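Local coordinates for TRAP solute Binding Protein (Uncultured marine bacterium, PDB 5I7I) that binds aromatic acids such as 3-hydroxybenzoate as the solute-binding protein of a TRAP transporter, probably delivering them for uptake, at residues V26-S31 and V84-W89; T226-R231 and I292-G297; F99-A104 and T127-D132. One frame throughout, in Å; residues are numbered along the deposited sequence.

Contact 1 of 3, residues V26-S31 and V84-W89; sequences VLKFHS and VVDIVW
Phe29 pairs with Ile87 and His30 with Val88 in parallel register, on neighbouring strands of the five-stranded mixed sheet of this TRAP solute-binding fold. Backbone bonds come first. Lys28 O accepts from both Asp86 N (2.9 Å) and Ile87 N (3.0 Å). Further along, His30 N donates to Ile87 O at 2.9 Å.

The aromatic packing lies on the face that carries Phe29, Ile87 and Trp89. The Phe29 ring, with CG anti to the backbone N (chi1 169°), runs alongside the Trp89 side chain. Its rim meets Ile87 CG2 at CD1 (3.6 Å) and Trp89 CB at CZ (3.8 Å). With an alanine here in place of the ring, a gap is likely to open beside Ile87, and CB of Trp89, a residue of the 3-hydroxybenzoate pocket, would probably lose its support. On the other face, His30 CB rests on Val85 CG1, and His30 ND1 bonds to Gln79.

Side chains also bond to backbone. Ser31 OG donates to Trp89 O at 2.7 Å. Lys28 N donates almost straight (175°) to Asp86 OD2, 2.8 Å away, and the oxygen accepts through its anti lone pair. A water donates to that OD2 and to Val26 O.

Contact 2 of 3, residues T226-R231 and I292-G297; sequences TVSGSR and IHSLSG
Thr226 and Ser294 stand next to each other on one face of the sheet, and their side chains meet methyl to hydroxyl. Thr226 CG2 lies 3.8 Å from Ser294 OG and about as far from Ser294 CB. The threonine methyl sits between its own backbone N and carbonyl carbon, while OG1 is turned anti to the N (chi1 -168°). That rotation puts carbon, not oxygen, against the neighbouring strand. The same methyl also touches Ile292 CD1 at 4.0 Å. Ser294 OG comes near Ser228 N, but the angle is too poor for a hydrogen bond.

Val227 and Leu295 point to the opposite face. Their contact is light, with Val227 CG1 4.2 Å from Leu295 CD1. Leu295 CG lies closer to Thr226 O. Helix 297-320 lies against this face: Leu300 touches Val227 and Met303 touches Leu295.

The two segments are parallel strand ends at one edge of the six-stranded mixed sheet. Strand 291-295 is one of its two outermost strands and pairs with strand 223-227. Thr226 bonds through both its N and its O: N to His293 O, and O from Leu295 N.

Beyond the strand, Ser228 turns its side chain back toward Leu295. Its OG lies between the backbone N and the carbonyl carbon (chi1 66°), which lets one residue grip a single acceptor twice. Ser228 N reaches Leu295 O at 2.9 Å in the carbonyl plane. Ser228 OG donates to the same Leu295 O at 2.7 Å, tilted 20° from that plane.

Contact 3 of 3, residues F99-A104 and T127-D132; sequences FPHLEA and TVAASD
His101 reaches across to Asp132 and Ala129. Its CB lies 3.2 Å from Asp132 OD2 and 3.5 Å from Ala129 CB. CG stays close to that same methyl. Anti to the carbonyl carbon (chi1 -71°), it brings the ring to Asp132, and chi2 of 82° turns ND1 to the carboxylate. His101 ND1 donates to Asp132 OD1 at 2.8 Å. OD1 lies near the ring plane, but the nitrogen meets it from above the carboxylate plane, and the two planes are 70° apart. CD2 lies near Ala129 CA, which sits over one face, offset toward the rim, in a CH-pi contact, 4.0 Å from the centroid. CE1 is 3.5 Å from Ser131 OG, and NE2 approaches Val128 O more loosely.

The other carboxylate oxygen, Asp132 OD2, takes weak bonds from His101 N (2.9 Å) and Leu102 N (3.4 Å). Asp132 thus grips the ring firmly and the backbone of 101-102 only weakly. Its own carbonyl O meets the edge of the Phe99 ring.

The two loops flank helix 114-126, one before and one after it. Tyr124 of that helix touches Leu102 and Ala129, Leu328 of helix 325-339 packs on His101, and Leu239 of strand 237-243 backs Phe99 and Leu102.

In the fold
Contacts 1 and 3 are largely buried, whereas contact 2 lies at the surface. Contacts 1 and 2 both join parallel strands, but in different sheets on opposite sides of the chain's centre, their own centres 38 Å apart. Contact 1 is inside its sheet and reaches the ligand through Trp89; contact 2 is at a sheet edge, well away from it. Contact 3 joins loops, not strands, so a buried carboxylate and imidazole do the work that paired backbones do in the other two. Contacts 1 and 3 still meet one common strand: 237-243 pairs with strand 87-91 and packs on Phe99 and Leu102.

Contact 1 of 3, residues V26-S31 and V84-W89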
loop_
_atom_site.group_PDB
_atom_site.type_symbol
_atom_site.label_atom_id
_atom_site.label_comp_id
_atom_site.label_asym_id
_atom_site.label_seq_id
_atom_site.Cartn_x
_atom_site.Cartn_y
_atom_site.Cartn_z
ATOM N N VAL A 26 -15.387 -10.930 20.413
ATOM C CA VAL A 26 -14.041 -11.208 19.948
ATOM C C VAL A 26 -14.015 -11.045 18.438
ATOM O O VAL A 26 -14.846 -11.622 17.725
ATOM C CB VAL A 26 -13.612 -12.627 20.357
ATOM C CG1 VAL A 26 -12.228 -12.946 19.778
ATOM C CG2 VAL A 26 -13.607 -12.754 21.870
ATOM N N LEU A 27 -13.057 -10.273 17.947
ATOM C CA LEU A 27 -12.858 -10.112 16.512
ATOM C C LEU A 27 -11.487 -10.638 16.124
ATOM O O LEU A 27 -10.469 -10.204 16.674
ATOM C CB LEU A 27 -12.955 -8.644 16.103
ATOM C CG LEU A 27 -14.270 -7.974 16.501
ATOM C CD1 LEU A 27 -14.212 -6.478 16.186
ATOM C CD2 LEU A 27 -15.434 -8.638 15.796
ATOM N N LYS A 28 -11.457 -11.545 15.157
ATOM C CA LYS A 28 -10.215 -12.138 14.675
ATOM C C LYS A 28 -9.630 -11.268 13.578
ATOM O O LYS A 28 -10.246 -11.102 12.518
ATOM C CB LYS A 28 -10.487 -13.529 14.108
ATOM C CG LYS A 28 -11.060 -14.521 15.100
ATOM C CD LYS A 28 -11.521 -15.803 14.415
ATOM C CE LYS A 28 -12.323 -16.667 15.348
ATOM N NZ LYS A 28 -13.002 -17.780 14.615
ATOM N N PHE A 29 -8.449 -10.713 13.828
ATOM C CA PHE A 29 -7.724 -9.936 12.839
ATOM C C PHE A 29 -6.634 -10.795 12.216
ATOM O O PHE A 29 -5.860 -11.439 12.932
ATOM C CB PHE A 29 -7.081 -8.706 13.475
ATOM C CG PHE A 29 -6.102 -8.010 12.572
ATOM C CD1 PHE A 29 -6.524 -7.074 11.629
ATOM C CD2 PHE A 29 -4.753 -8.329 12.619
ATOM C CE1 PHE A 29 -5.612 -6.479 10.791
ATOM C CE2 PHE A 29 -3.854 -7.730 11.767
ATOM C CZ PHE A 29 -4.289 -6.810 10.863
ATOM N N HIS A 30 -6.535 -10.753 10.892
ATOM C CA HIS A 30 -5.547 -11.542 10.170
ATOM C C HIS A 30 -4.774 -10.652 9.198
ATOM O O HIS A 30 -5.365 -9.807 8.524
ATOM C CB HIS A 30 -6.256 -12.672 9.405
ATOM C CG HIS A 30 -5.369 -13.823 9.072
ATOM N ND1 HIS A 30 -5.634 -14.685 8.037
ATOM C CD2 HIS A 30 -4.241 -14.287 9.664
ATOM C CE1 HIS A 30 -4.711 -15.626 7.998
ATOM N NE2 HIS A 30 -3.843 -15.399 8.969
ATOM N N SER A 31 -3.454 -10.837 9.118
ATOM C CA SER A 31 -2.659 -10.119 8.131
ATOM C C SER A 31 -1.372 -10.887 7.878
ATOM O O SER A 31 -1.045 -11.846 8.581
ATOM C CB SER A 31 -2.393 -8.694 8.593
ATOM O OG SER A 31 -1.871 -7.907 7.546
ATOM N N VAL A 84 -14.415 -15.883 7.409
ATOM C CA VAL A 84 -13.396 -16.765 7.972
ATOM C C VAL A 84 -12.669 -16.056 9.099
ATOM O O VAL A 84 -12.322 -16.658 10.123
ATOM C CB VAL A 84 -12.436 -17.207 6.854
ATOM C CG1 VAL A 84 -11.309 -18.066 7.407
ATOM C CG2 VAL A 84 -13.202 -17.923 5.755
ATOM N N VAL A 85 -12.391 -14.770 8.904
ATOM C CA VAL A 85 -11.850 -13.886 9.920
ATOM C C VAL A 85 -12.723 -12.642 9.895
ATOM O O VAL A 85 -13.546 -12.459 9.005
ATOM C CB VAL A 85 -10.370 -13.526 9.656
ATOM C CG1 VAL A 85 -9.547 -14.804 9.525
ATOM C CG2 VAL A 85 -10.208 -12.640 8.413
ATOM N N ASP A 86 -12.519 -11.770 10.872
ATOM C CA ASP A 86 -13.366 -10.602 11.032
ATOM C C ASP A 86 -12.762 -9.315 10.506
ATOM O O ASP A 86 -13.504 -8.428 10.081
ATOM C CB ASP A 86 -13.682 -10.429 12.514
ATOM C CG ASP A 86 -14.421 -11.613 13.059
ATOM O OD1 ASP A 86 -15.464 -11.956 12.483
ATOM O OD2 ASP A 86 -13.937 -12.221 14.017
ATOM N N ILE A 87 -11.445 -9.167 10.546
ATOM C CA ILE A 87 -10.756 -7.947 10.123
ATOM C C ILE A 87 -9.463 -8.356 9.439
ATOM O O ILE A 87 -8.783 -9.286 9.886
ATOM C CB ILE A 87 -10.423 -7.008 11.310
ATOM C CG1 ILE A 87 -11.658 -6.730 12.170
ATOM C CG2 ILE A 87 -9.795 -5.690 10.815
ATOM C CD1 ILE A 87 -11.329 -5.982 13.447
ATOM N N VAL A 88 -9.107 -7.651 8.361
ATOM C CA VAL A 88 -7.806 -7.831 7.728
ATOM C C VAL A 88 -7.194 -6.486 7.397
ATOM O O VAL A 88 -7.881 -5.480 7.218
ATOM C CB VAL A 88 -7.828 -8.717 6.472
ATOM C CG1 VAL A 88 -8.394 -10.085 6.820
ATOM C CG2 VAL A 88 -8.603 -8.052 5.366
ATOM N N TRP A 89 -5.859 -6.498 7.308
ATOM C CA TRP A 89 -5.082 -5.443 6.671
ATOM C C TRP A 89 -4.322 -6.094 5.533
ATOM O O TRP A 89 -3.653 -7.112 5.731
ATOM C CB TRP A 89 -4.126 -4.785 7.662
ATOM C CG TRP A 89 -3.324 -3.639 7.076
ATOM C CD1 TRP A 89 -3.649 -2.326 7.115
ATOM C CD2 TRP A 89 -2.061 -3.719 6.410
ATOM N NE1 TRP A 89 -2.684 -1.576 6.496
ATOM C CE2 TRP A 89 -1.696 -2.408 6.057
ATOM C CE3 TRP A 89 -1.207 -4.766 6.074
ATOM C CZ2 TRP A 89 -0.507 -2.116 5.397
ATOM C CZ3 TRP A 89 -0.042 -4.479 5.398
ATOM C CH2 TRP A 89 0.298 -3.169 5.068
HETATM O O HOH W 1 -15.117 -13.899 15.610
#

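Contact 2 of 3, residues T226-R231 and I292-G297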
loop_
_atom_site.group_PDB
_atom_site.type_symbol
_atom_site.label_atom_id
_atom_site.label_comp_id
_atom_site.label_asym_id
_atom_site.label_seq_id
_atom_site.Cartn_x
_atom_site.Cartn_y
_atom_site.Cartn_z
ATOM N N THR A 226 15.238 7.532 -4.891
ATOM C CA THR A 226 13.949 8.171 -4.763
ATOM C C THR A 226 13.830 9.230 -5.853
ATOM O O THR A 226 14.695 9.352 -6.720
ATOM C CB THR A 226 13.754 8.724 -3.351
ATOM O OG1 THR A 226 12.379 9.077 -3.201
ATOM C CG2 THR A 226 14.627 9.955 -3.101
ATOM N N VAL A 227 12.755 10.001 -5.810
ATOM C CA VAL A 227 12.586 11.090 -6.762
ATOM C C VAL A 227 12.389 12.388 -6.005
ATOM O O VAL A 227 11.770 12.421 -4.934
ATOM C CB VAL A 227 11.453 10.868 -7.783
ATOM C CG1 VAL A 227 11.710 9.621 -8.609
ATOM C CG2 VAL A 227 10.126 10.769 -7.082
ATOM N N SER A 228 12.958 13.444 -6.555
ATOM C CA SER A 228 12.766 14.779 -6.027
ATOM C C SER A 228 11.421 15.323 -6.493
ATOM O O SER A 228 10.746 14.742 -7.343
ATOM C CB SER A 228 13.887 15.699 -6.489
ATOM O OG SER A 228 13.841 15.900 -7.892
ATOM N N GLY A 229 11.031 16.456 -5.924
ATOM C CA GLY A 229 9.774 17.062 -6.286
ATOM C C GLY A 229 8.629 16.580 -5.428
ATOM O O GLY A 229 8.794 15.909 -4.415
ATOM N N SER A 230 7.429 16.950 -5.866
ATOM C CA SER A 230 6.250 16.844 -5.022
ATOM C C SER A 230 5.356 15.667 -5.361
ATOM O O SER A 230 4.303 15.520 -4.736
ATOM C CB SER A 230 5.445 18.142 -5.098
ATOM O OG SER A 230 5.050 18.355 -6.425
ATOM N N ARG A 231 5.748 14.825 -6.313
ATOM C CA ARG A 231 5.029 13.590 -6.607
ATOM C C ARG A 231 6.014 12.438 -6.644
ATOM O O ARG A 231 6.988 12.465 -7.406
ATOM C CB ARG A 231 4.249 13.687 -7.916
ATOM C CG ARG A 231 3.074 14.634 -7.862
ATOM C CD ARG A 231 1.997 14.145 -6.908
ATOM N NE ARG A 231 0.788 14.972 -6.908
ATOM C CZ ARG A 231 0.635 16.095 -6.214
ATOM N NH1 ARG A 231 -0.494 16.788 -6.275
ATOM N NH2 ARG A 231 1.604 16.522 -5.420
ATOM N N ILE A 292 21.533 6.882 -0.947
ATOM C CA ILE A 292 20.222 7.361 -1.349
ATOM C C ILE A 292 20.427 8.452 -2.380
ATOM O O ILE A 292 21.092 9.466 -2.104
ATOM C CB ILE A 292 19.358 7.818 -0.152
ATOM C CG1 ILE A 292 18.023 8.399 -0.635
ATOM C CG2 ILE A 292 20.057 8.843 0.700
ATOM C CD1 ILE A 292 17.183 7.439 -1.388
ATOM N N HIS A 293 19.901 8.221 -3.570
ATOM C CA HIS A 293 20.047 9.101 -4.712
ATOM C C HIS A 293 18.657 9.584 -5.098
ATOM O O HIS A 293 17.715 8.794 -5.152
ATOM C CB HIS A 293 20.665 8.325 -5.875
ATOM C CG HIS A 293 20.921 9.150 -7.099
ATOM N ND1 HIS A 293 21.758 10.241 -7.101
ATOM C CD2 HIS A 293 20.459 9.027 -8.368
ATOM C CE1 HIS A 293 21.793 10.763 -8.318
ATOM N NE2 HIS A 293 21.010 10.046 -9.105
ATOM N N SER A 294 18.530 10.864 -5.404
ATOM C CA SER A 294 17.234 11.468 -5.687
ATOM C C SER A 294 17.220 11.984 -7.123
ATOM O O SER A 294 17.967 12.906 -7.469
ATOM C CB SER A 294 16.959 12.591 -4.694
ATOM O OG SER A 294 15.650 13.093 -4.896
ATOM N N LEU A 295 16.386 11.386 -7.969
ATOM C CA LEU A 295 16.323 11.782 -9.366
ATOM C C LEU A 295 15.723 13.169 -9.527
ATOM O O LEU A 295 14.749 13.540 -8.860
ATOM C CB LEU A 295 15.466 10.797 -10.152
ATOM C CG LEU A 295 15.901 9.337 -10.073
ATOM C CD1 LEU A 295 15.013 8.507 -10.984
ATOM C CD2 LEU A 295 17.348 9.177 -10.468
ATOM N N SER A 296 16.318 13.940 -10.425
ATOM C CA SER A 296 15.817 15.254 -10.784
ATOM C C SER A 296 16.110 15.479 -12.261
ATOM O O SER A 296 16.630 14.599 -12.957
ATOM C CB SER A 296 16.482 16.338 -9.926
ATOM O OG SER A 296 17.837 16.514 -10.303
ATOM N N GLY A 297 15.754 16.668 -12.740
ATOM C CA GLY A 297 16.164 17.090 -14.072
ATOM C C GLY A 297 15.784 16.108 -15.164
ATOM O O GLY A 297 14.679 15.564 -15.196
#

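Contact 3 of 3, residues F99-A104 and T127-D132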
loop_
_atom_site.group_PDB
_atom_site.type_symbol
_atom_site.label_atom_id
_atom_site.label_comp_id
_atom_site.label_asym_id
_atom_site.label_seq_id
_atom_site.Cartn_x
_atom_site.Cartn_y
_atom_site.Cartn_z
ATOM N N PHE A 99 -10.146 -4.936 -7.406
ATOM C CA PHE A 99 -10.492 -3.590 -6.943
ATOM C C PHE A 99 -10.043 -2.610 -8.017
ATOM O O PHE A 99 -9.068 -1.866 -7.846
ATOM C CB PHE A 99 -9.862 -3.300 -5.579
ATOM C CG PHE A 99 -10.141 -4.373 -4.561
ATOM C CD1 PHE A 99 -11.387 -4.478 -3.951
ATOM C CD2 PHE A 99 -9.162 -5.289 -4.234
ATOM C CE1 PHE A 99 -11.645 -5.473 -3.029
ATOM C CE2 PHE A 99 -9.411 -6.285 -3.319
ATOM C CZ PHE A 99 -10.650 -6.377 -2.701
ATOM N N PRO A 100 -10.743 -2.589 -9.150
ATOM C CA PRO A 100 -10.197 -1.894 -10.323
ATOM C C PRO A 100 -10.123 -0.393 -10.157
ATOM O O PRO A 100 -9.200 0.245 -10.685
ATOM C CB PRO A 100 -11.161 -2.283 -11.446
ATOM C CG PRO A 100 -12.433 -2.678 -10.737
ATOM C CD PRO A 100 -11.960 -3.342 -9.461
ATOM N N HIS A 101 -11.066 0.216 -9.431
ATOM C CA HIS A 101 -10.991 1.660 -9.246
ATOM C C HIS A 101 -9.701 2.057 -8.551
ATOM O O HIS A 101 -9.126 3.115 -8.847
ATOM C CB HIS A 101 -12.167 2.171 -8.419
ATOM C CG HIS A 101 -13.485 2.139 -9.126
ATOM N ND1 HIS A 101 -14.253 1.001 -9.216
ATOM C CD2 HIS A 101 -14.209 3.125 -9.700
ATOM C CE1 HIS A 101 -15.366 1.274 -9.878
ATOM N NE2 HIS A 101 -15.373 2.564 -10.163
ATOM N N LEU A 102 -9.247 1.237 -7.609
ATOM C CA LEU A 102 -8.107 1.614 -6.794
ATOM C C LEU A 102 -6.811 1.645 -7.594
ATOM O O LEU A 102 -5.844 2.283 -7.162
ATOM C CB LEU A 102 -7.991 0.684 -5.584
ATOM C CG LEU A 102 -9.231 0.662 -4.678
ATOM C CD1 LEU A 102 -8.966 -0.216 -3.452
ATOM C CD2 LEU A 102 -9.682 2.031 -4.273
ATOM N N GLU A 103 -6.765 0.949 -8.726
ATOM C CA GLU A 103 -5.591 0.963 -9.591
ATOM C C GLU A 103 -5.207 2.377 -10.006
ATOM O O GLU A 103 -4.036 2.642 -10.303
ATOM C CB GLU A 103 -5.876 0.140 -10.857
ATOM C CG GLU A 103 -6.120 -1.339 -10.596
ATOM C CD GLU A 103 -6.488 -2.103 -11.846
ATOM O OE1 GLU A 103 -6.290 -1.549 -12.948
ATOM O OE2 GLU A 103 -6.994 -3.249 -11.721
ATOM N N ALA A 104 -6.171 3.295 -10.080
ATOM C CA ALA A 104 -5.835 4.643 -10.530
ATOM C C ALA A 104 -4.819 5.283 -9.608
ATOM O O ALA A 104 -3.978 6.070 -10.055
ATOM C CB ALA A 104 -7.082 5.519 -10.622
ATOM N N THR A 127 -17.129 7.493 -2.298
ATOM C CA THR A 127 -17.920 8.110 -3.348
ATOM C C THR A 127 -17.790 7.276 -4.621
ATOM O O THR A 127 -18.415 6.214 -4.720
ATOM C CB THR A 127 -17.525 9.579 -3.572
ATOM O OG1 THR A 127 -16.135 9.715 -3.964
ATOM C CG2 THR A 127 -17.810 10.387 -2.326
ATOM N N VAL A 128 -16.996 7.705 -5.594
ATOM C CA VAL A 128 -17.122 7.169 -6.932
ATOM C C VAL A 128 -16.691 5.712 -7.013
ATOM O O VAL A 128 -17.159 5.001 -7.916
ATOM C CB VAL A 128 -16.356 8.091 -7.901
ATOM C CG1 VAL A 128 -14.858 7.958 -7.700
ATOM C CG2 VAL A 128 -16.776 7.833 -9.366
ATOM N N ALA A 129 -15.823 5.247 -6.114
ATOM C CA ALA A 129 -15.243 3.915 -6.164
ATOM C C ALA A 129 -15.879 2.957 -5.170
ATOM O O ALA A 129 -15.331 1.873 -4.935
ATOM C CB ALA A 129 -13.736 3.977 -5.909
ATOM N N ALA A 130 -17.021 3.325 -4.588
ATOM C CA ALA A 130 -17.631 2.500 -3.552
ATOM C C ALA A 130 -17.884 1.065 -4.001
ATOM O O ALA A 130 -17.840 0.155 -3.177
ATOM C CB ALA A 130 -18.933 3.137 -3.074
ATOM N N SER A 131 -18.170 0.836 -5.283
ATOM C CA SER A 131 -18.538 -0.509 -5.699
ATOM C C SER A 131 -17.415 -1.518 -5.484
ATOM O O SER A 131 -17.697 -2.711 -5.340
ATOM C CB SER A 131 -19.009 -0.505 -7.148
ATOM O OG SER A 131 -17.964 -0.149 -8.043
ATOM N N ASP A 132 -16.156 -1.076 -5.491
ATOM C CA ASP A 132 -15.046 -1.995 -5.269
ATOM C C ASP A 132 -15.144 -2.684 -3.910
ATOM O O ASP A 132 -14.692 -3.821 -3.769
ATOM C CB ASP A 132 -13.720 -1.249 -5.340
ATOM C CG ASP A 132 -13.187 -1.078 -6.759
ATOM O OD1 ASP A 132 -13.918 -1.365 -7.727
ATOM O OD2 ASP A 132 -12.027 -0.627 -6.844
#